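Local coordinates for VIN1 (Oscarella pearsei, PDB 6BFI), which binds actin filaments as a member of the vinculin/alpha-catenin family and may play a role in cell-cell adhesion, at residues S267-A272 and S426-D432; E301-V305 and L423-S427. All coordinates share one frame. Residue numbers count along the deposited sequence, not the author numbering.

Interaction 1: residues S267-A272 and S426-D432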
# COMPACT_ATOMS: atom_id res chain seq x y z
N SER A 267 -10.32 5.93 6.84
CA SER A 267 -9.92 5.51 5.51
C SER A 267 -11.07 4.78 4.82
O SER A 267 -12.17 4.66 5.36
CB SER A 267 -8.67 4.63 5.59
OG SER A 267 -8.93 3.45 6.33
N ALA A 268 -10.81 4.28 3.61
CA ALA A 268 -11.83 3.53 2.89
C ALA A 268 -12.08 2.18 3.55
O ALA A 268 -13.24 1.76 3.71
CB ALA A 268 -11.42 3.34 1.43
N ALA A 269 -11.01 1.48 3.95
CA ALA A 269 -11.17 0.20 4.63
C ALA A 269 -11.86 0.37 5.98
O ALA A 269 -12.60 -0.52 6.41
CB ALA A 269 -9.81 -0.47 4.80
N SER A 270 -11.62 1.49 6.66
CA SER A 270 -12.29 1.74 7.93
C SER A 270 -13.74 2.14 7.72
O SER A 270 -14.59 1.85 8.57
CB SER A 270 -11.55 2.82 8.72
OG SER A 270 -10.26 2.38 9.08
N LEU A 271 -14.05 2.80 6.60
CA LEU A 271 -15.45 3.07 6.27
C LEU A 271 -16.19 1.77 5.99
O LEU A 271 -17.29 1.55 6.51
CB LEU A 271 -15.53 4.01 5.07
CG LEU A 271 -15.40 5.50 5.37
CD1 LEU A 271 -15.25 6.30 4.09
CD2 LEU A 271 -16.59 5.99 6.18
N ALA A 272 -15.60 0.89 5.17
CA ALA A 272 -16.22 -0.40 4.91
C ALA A 272 -16.39 -1.20 6.20
O ALA A 272 -17.45 -1.79 6.44
CB ALA A 272 -15.38 -1.19 3.91
N SER A 426 -11.02 6.85 -1.81
CA SER A 426 -11.63 7.28 -0.56
C SER A 426 -12.88 6.50 -0.18
O SER A 426 -13.26 6.49 0.99
CB SER A 426 -11.98 8.77 -0.62
OG SER A 426 -10.82 9.57 -0.53
N SER A 427 -13.53 5.83 -1.14
CA SER A 427 -14.82 5.20 -0.87
C SER A 427 -14.98 3.83 -1.53
O SER A 427 -16.10 3.31 -1.56
CB SER A 427 -15.97 6.11 -1.31
OG SER A 427 -15.90 7.37 -0.66
N GLY A 428 -13.92 3.25 -2.07
CA GLY A 428 -14.04 1.99 -2.77
C GLY A 428 -13.85 0.75 -1.95
O GLY A 428 -13.82 -0.35 -2.51
N GLY A 429 -13.71 0.88 -0.63
CA GLY A 429 -13.50 -0.28 0.21
C GLY A 429 -12.18 -0.99 -0.02
O GLY A 429 -12.08 -2.18 0.27
N CYS A 430 -11.17 -0.29 -0.53
CA CYS A 430 -9.87 -0.90 -0.75
C CYS A 430 -9.00 -0.76 0.49
O CYS A 430 -9.22 0.10 1.35
CB CYS A 430 -9.18 -0.26 -1.96
SG CYS A 430 -9.01 1.54 -1.87
N SER A 431 -8.00 -1.64 0.59
CA SER A 431 -7.06 -1.57 1.70
C SER A 431 -6.25 -0.28 1.64
O SER A 431 -6.22 0.42 0.63
CB SER A 431 -6.13 -2.78 1.69
OG SER A 431 -5.23 -2.72 0.60
N ASP A 432 -5.59 0.03 2.76
CA ASP A 432 -4.83 1.27 2.86
C ASP A 432 -3.65 1.29 1.89
O ASP A 432 -3.27 2.36 1.40
CB ASP A 432 -4.33 1.46 4.29
CG ASP A 432 -5.46 1.51 5.30
OD1 ASP A 432 -6.47 2.20 5.03
OD2 ASP A 432 -5.35 0.85 6.35
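The first turn of helix 268-283 rests on the short link between helix 399-427 and helix 432-449, and the backbones come close: the CA atoms of Ala268 and Gly429 are 4.9 Å apart. The link turns at Gly429, which takes a positive phi of 66°, a backbone shape glycine adopts easily. Ser267 and Ser431 are both N-caps, so two helices begin beside each other here.

Ala268 is the central side chain. Its CB sits in a cup of backbone, 3.7 Å from Ser426 O, 3.9 Å from Gly429 N and 3.9 Å from Cys430 O, with Cys430 SG further off at 4.5 Å. One turn on, Ala272 CB lies 4.2 Å from Gly429 CA, while Leu271 CD1 reaches to 3.7 Å from Ser426 O and also touches Glu301 of helix 289-306. On the other flank Ala269 CB packs 4.3 Å from Ser431 CA.

The polar end of the contact is at Asp432, the first residue of its helix, whose OD1 is 3.1 Å from Ser267 OG. This can be a hydrogen bond, but Ser267 OG is also hydrogen-bonded to Ser270 OG (3.2 Å), where either hydroxyl may donate, and which acceptor takes the Ser267 proton is not settled. The CA-to-CB bond of Ser427 points away from segment 267-272, and its OG is hydrogen-bonded to Glu301 and Arg304.

In this surface contact of the all-helical vinculin-family fold, a helix start docks on the turn between two consecutive helices. Close approach is possible because alanine methyls face backbone atoms; the Ser267-Asp432 pair adds polar contact at one edge.

Interaction 2: residues E301-V305 and L423-S427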
# COMPACT_ATOMS: atom_id res chain seq x y z
N GLU A 301 -21.56 9.15 4.82
CA GLU A 301 -20.76 8.68 3.69
C GLU A 301 -21.62 8.50 2.44
O GLU A 301 -21.20 8.84 1.33
CB GLU A 301 -20.05 7.37 4.05
CG GLU A 301 -19.39 6.65 2.88
CD GLU A 301 -18.13 7.34 2.36
OE1 GLU A 301 -17.77 8.42 2.88
OE2 GLU A 301 -17.50 6.80 1.43
N GLY A 302 -22.84 7.99 2.62
CA GLY A 302 -23.74 7.85 1.48
C GLY A 302 -24.06 9.18 0.83
O GLY A 302 -24.06 9.29 -0.40
N ARG A 303 -24.34 10.21 1.63
CA ARG A 303 -24.63 11.52 1.07
C ARG A 303 -23.39 12.16 0.46
O ARG A 303 -23.49 12.87 -0.56
CB ARG A 303 -25.25 12.43 2.13
CG ARG A 303 -26.55 11.88 2.71
CD ARG A 303 -27.13 12.77 3.79
NE ARG A 303 -28.35 12.18 4.35
CZ ARG A 303 -29.04 12.69 5.37
NH1 ARG A 303 -28.64 13.82 5.94
NH2 ARG A 303 -30.13 12.08 5.81
N ARG A 304 -22.22 11.93 1.06
CA ARG A 304 -20.97 12.42 0.49
C ARG A 304 -20.75 11.85 -0.90
O ARG A 304 -20.38 12.58 -1.83
CB ARG A 304 -19.80 12.07 1.40
CG ARG A 304 -18.49 12.74 1.01
CD ARG A 304 -17.29 12.06 1.65
NE ARG A 304 -16.79 10.96 0.83
CZ ARG A 304 -15.83 11.09 -0.08
NH1 ARG A 304 -15.27 12.28 -0.29
NH2 ARG A 304 -15.43 10.04 -0.78
N VAL A 305 -20.97 10.54 -1.07
CA VAL A 305 -20.86 9.95 -2.40
C VAL A 305 -21.97 10.46 -3.31
O VAL A 305 -21.76 10.63 -4.52
CB VAL A 305 -20.86 8.41 -2.30
CG1 VAL A 305 -20.82 7.78 -3.68
CG2 VAL A 305 -19.69 7.94 -1.45
N LEU A 423 -11.78 9.58 -5.59
CA LEU A 423 -13.05 9.11 -5.04
C LEU A 423 -13.00 7.61 -4.78
O LEU A 423 -13.41 7.14 -3.72
CB LEU A 423 -14.20 9.45 -5.99
CG LEU A 423 -15.57 8.90 -5.57
CD1 LEU A 423 -16.02 9.51 -4.25
CD2 LEU A 423 -16.61 9.14 -6.65
N VAL A 424 -12.50 6.84 -5.75
CA VAL A 424 -12.37 5.40 -5.58
C VAL A 424 -11.46 5.08 -4.40
O VAL A 424 -11.75 4.20 -3.59
CB VAL A 424 -11.87 4.75 -6.88
CG1 VAL A 424 -11.34 3.35 -6.61
CG2 VAL A 424 -12.99 4.70 -7.91
N ALA A 425 -10.35 5.82 -4.28
CA ALA A 425 -9.43 5.59 -3.17
C ALA A 425 -10.07 5.93 -1.83
O ALA A 425 -9.69 5.34 -0.80
CB ALA A 425 -8.15 6.40 -3.38
N SER A 426 -11.02 6.85 -1.81
CA SER A 426 -11.63 7.28 -0.56
C SER A 426 -12.88 6.50 -0.18
O SER A 426 -13.26 6.49 0.99
CB SER A 426 -11.98 8.77 -0.62
OG SER A 426 -10.82 9.57 -0.53
N SER A 427 -13.53 5.83 -1.14
CA SER A 427 -14.82 5.20 -0.87
C SER A 427 -14.98 3.83 -1.53
O SER A 427 -16.10 3.31 -1.56
CB SER A 427 -15.97 6.11 -1.31
OG SER A 427 -15.90 7.37 -0.66
O HOH W 1 -17.80 3.95 0.78
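This is a polar, partly buried contact between two nearly antiparallel helix ends, the C-terminal parts of helix 289-306 and helix 399-427. Their short axes run at 173° and come no nearer than 12.0 Å, so the long side chains of Glu301 and Arg304, together with a water, reach across to Ser427. Ser427 is the meeting point: its OG donates to Glu301 OE2 (2.7 Å) and accepts from Arg304 NH2 (2.7 Å). Within the first helix, Arg304 NE and Glu301 OE1 form a salt bridge with a weak hydrogen bond, 3.4 Å, so the three residues make one network. The water donates to Glu301 OE2 (2.9 Å) and to Ser427 O (3.0 Å). Arg304 NH2 also passes 3.6 Å from Leu423 CD1. Val305 CG2 lies 3.9 Å from Ser427 OG, and Val305 also packs on Ile364 and Leu368 of helix 344-375. The helices arrive from opposite sides and meet at their C-terminal ends, offset sideways: a side-chain-bridged junction between helices of the all-helical vinculin-family fold.

In the fold
Interactions 1 and 2 meet at the end of helix 399-427, where they share Ser426 and Ser427; their centres are about 9 Å apart. Helix 268-283 and helix 289-306, consecutive in the chain, thus both reach this one end, the former through its first turn and the latter through its last residues. The two contacts also touch directly: Leu271 CD1 is 3.5 Å from Glu301 OE1, and Ala268 CB is 3.5 Å from Ala425 O. Leu271 of interaction 1 therefore lies beside the same Glu301 that, with Arg304, binds Ser427 in interaction 2. No ligand takes part in either; together they join helices 268-283, 289-306 and 399-427.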